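Local coordinates for cupin 2 conserved barrel domain protein (Leptotrichia buccalis, PDB 3RNS) that is of unknown function but belongs to the cupin superfamily, with a conserved beta-barrel domain like those that often hold a metal or small ligand in other cupins, at residues G68-E73 and H91-E96. Numbering follows the deposited sequence.
Sequences GEIFIE and HNYSIE
E69 pairs with E96 and F71 with S94 through two-way backbone hydrogen bonds, the straightest running from E96 N to E69 O at 2.8 Å (177° at the hydrogen). The ladder goes one rung beyond the strand, with E73 N giving a bond to N92 O. In between, I70–I95 and I72–Y93 are non-hydrogen-bonded pairs, and CA–H groups of I70, Y93 and I95 lean on the carbonyl oxygens opposite.

E73 then turns back onto 91-96. A bend about CB–CG (chi2 -78°) folds CD back toward N92, and OE2 lies 2.7 Å from N92 N, which meets the anti lone pair; N92 ND2 adds a weak bond to the same oxygen. The E73 CG methylene sits in the ring plane of H91, 3.5 Å from its CD2 edge.

The two strands are the middle pair of a four-stranded antiparallel sheet, flanked by 49-52 and 76-80, in what is probably the first of two cupin beta-barrels. Apolar contacts line its inner face, toward strand 83-87: I70 and I95 lie side by side, I70 CD1 3.6 Å from I95 CG2, and I70 also packs on L85 and I87.

On the other face, the extended E96 chain crosses the F71 ring obliquely, its carboxylate turned 58° from the ring plane and CD 3.5 Å from F71 CE2; F71 CD2 lies 3.5 Å from S94 OG. Here E69 OE1 and E96 OE2 stand 4.4 Å apart, like charges whose repulsion is probably eased by salt bridges from K76 to E69 OE2 and from R98 to E96 OE2.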
loop_
_atom_site.group_PDB
_atom_site.type_symbol
_atom_site.label_atom_id
_atom_site.label_comp_id
_atom_site.label_asym_id
_atom_site.label_seq_id
_atom_site.Cartn_x
_atom_site.Cartn_y
_atom_site.Cartn_z
ATOM N N GLY A 68 -12.857 2.514 10.328
ATOM C CA GLY A 68 -13.892 3.311 9.717
ATOM C C GLY A 68 -14.953 2.525 8.994
ATOM O O GLY A 68 -15.000 1.304 9.089
ATOM N N GLU A 69 -15.806 3.253 8.277
ATOM C CA GLU A 69 -16.947 2.692 7.568
ATOM C C GLU A 69 -16.987 3.263 6.144
ATOM O O GLU A 69 -16.775 4.469 5.951
ATOM C CB GLU A 69 -18.229 3.012 8.329
ATOM C CG GLU A 69 -18.158 2.555 9.793
ATOM C CD GLU A 69 -19.508 2.592 10.543
ATOM O OE1 GLU A 69 -20.225 3.616 10.491
ATOM O OE2 GLU A 69 -19.840 1.581 11.214
ATOM N N ILE A 70 -17.221 2.396 5.162
ATOM C CA ILE A 70 -17.316 2.816 3.780
ATOM C C ILE A 70 -18.735 2.553 3.358
ATOM O O ILE A 70 -19.249 1.478 3.617
ATOM C CB ILE A 70 -16.380 2.032 2.842
ATOM C CG1 ILE A 70 -15.061 1.634 3.535
ATOM C CG2 ILE A 70 -16.065 2.865 1.596
ATOM C CD1 ILE A 70 -13.985 2.708 3.532
ATOM N N PHE A 71 -19.387 3.532 2.756
ATOM C CA PHE A 71 -20.727 3.330 2.258
ATOM C C PHE A 71 -20.627 3.464 0.772
ATOM O O PHE A 71 -20.333 4.542 0.282
ATOM C CB PHE A 71 -21.689 4.362 2.813
ATOM C CG PHE A 71 -21.702 4.436 4.315
ATOM C CD1 PHE A 71 -22.659 3.750 5.056
ATOM C CD2 PHE A 71 -20.754 5.212 4.993
ATOM C CE1 PHE A 71 -22.672 3.838 6.449
ATOM C CE2 PHE A 71 -20.748 5.300 6.374
ATOM C CZ PHE A 71 -21.708 4.613 7.111
ATOM N N ILE A 72 -20.811 2.353 0.066
ATOM C CA ILE A 72 -20.731 2.322 -1.393
ATOM C C ILE A 72 -22.149 2.195 -1.882
ATOM O O ILE A 72 -22.853 1.256 -1.481
ATOM C CB ILE A 72 -19.915 1.107 -1.926
ATOM C CG1 ILE A 72 -18.748 0.769 -0.992
ATOM C CG2 ILE A 72 -19.428 1.376 -3.344
ATOM C CD1 ILE A 72 -17.659 -0.093 -1.620
ATOM N N GLU A 73 -22.566 3.130 -2.742
ATOM C CA GLU A 73 -23.948 3.211 -3.197
ATOM C C GLU A 73 -24.852 2.610 -2.108
ATOM O O GLU A 73 -25.591 1.643 -2.358
ATOM C CB GLU A 73 -24.169 2.459 -4.540
ATOM C CG GLU A 73 -23.335 2.921 -5.771
ATOM C CD GLU A 73 -23.837 4.197 -6.458
ATOM O OE1 GLU A 73 -25.039 4.266 -6.827
ATOM O OE2 GLU A 73 -23.012 5.112 -6.674
ATOM N N HIS A 91 -18.865 4.166 -9.097
ATOM C CA HIS A 91 -19.550 4.075 -7.804
ATOM C C HIS A 91 -19.312 5.293 -6.933
ATOM O O HIS A 91 -18.155 5.686 -6.683
ATOM C CB HIS A 91 -19.134 2.810 -7.060
ATOM C CG HIS A 91 -19.705 1.557 -7.651
ATOM N ND1 HIS A 91 -18.969 0.713 -8.458
ATOM C CD2 HIS A 91 -20.944 1.018 -7.572
ATOM C CE1 HIS A 91 -19.734 -0.294 -8.847
ATOM N NE2 HIS A 91 -20.937 -0.132 -8.322
ATOM N N ASN A 92 -20.411 5.897 -6.486
ATOM C CA ASN A 92 -20.361 6.882 -5.427
ATOM C C ASN A 92 -20.043 6.144 -4.162
ATOM O O ASN A 92 -20.537 5.018 -3.945
ATOM C CB ASN A 92 -21.696 7.585 -5.214
ATOM C CG ASN A 92 -22.021 8.554 -6.316
ATOM O OD1 ASN A 92 -21.237 9.452 -6.616
ATOM N ND2 ASN A 92 -23.184 8.388 -6.923
ATOM N N TYR A 93 -19.216 6.772 -3.333
ATOM C CA TYR A 93 -18.946 6.264 -1.999
ATOM C C TYR A 93 -18.556 7.386 -1.046
ATOM O O TYR A 93 -18.259 8.501 -1.442
ATOM C CB TYR A 93 -17.884 5.149 -2.033
ATOM C CG TYR A 93 -16.485 5.561 -2.481
ATOM C CD1 TYR A 93 -16.140 5.581 -3.830
ATOM C CD2 TYR A 93 -15.507 5.918 -1.555
ATOM C CE1 TYR A 93 -14.877 5.956 -4.240
ATOM C CE2 TYR A 93 -14.229 6.275 -1.954
ATOM C CZ TYR A 93 -13.920 6.286 -3.300
ATOM O OH TYR A 93 -12.668 6.663 -3.711
ATOM N N SER A 94 -18.613 7.068 0.231
ATOM C CA SER A 94 -18.077 7.925 1.249
ATOM C C SER A 94 -17.265 7.033 2.168
ATOM O O SER A 94 -17.533 5.820 2.252
ATOM C CB SER A 94 -19.202 8.649 2.009
ATOM O OG SER A 94 -20.107 7.714 2.583
ATOM N N ILE A 95 -16.282 7.635 2.841
ATOM C CA ILE A 95 -15.476 6.968 3.895
ATOM C C ILE A 95 -15.515 7.791 5.189
ATOM O O ILE A 95 -15.117 8.974 5.180
ATOM C CB ILE A 95 -14.021 6.812 3.492
ATOM C CG1 ILE A 95 -13.912 6.087 2.133
ATOM C CG2 ILE A 95 -13.230 6.039 4.552
ATOM C CD1 ILE A 95 -12.453 5.815 1.685
ATOM N N GLU A 96 -16.010 7.178 6.267
ATOM C CA GLU A 96 -16.134 7.825 7.568
ATOM C C GLU A 96 -15.131 7.236 8.542
ATOM O O GLU A 96 -14.974 6.026 8.670
ATOM C CB GLU A 96 -17.552 7.675 8.139
ATOM C CG GLU A 96 -18.635 8.304 7.295
ATOM C CD GLU A 96 -20.055 8.303 7.967
ATOM O OE1 GLU A 96 -21.006 8.865 7.375
ATOM O OE2 GLU A 96 -20.210 7.746 9.074
#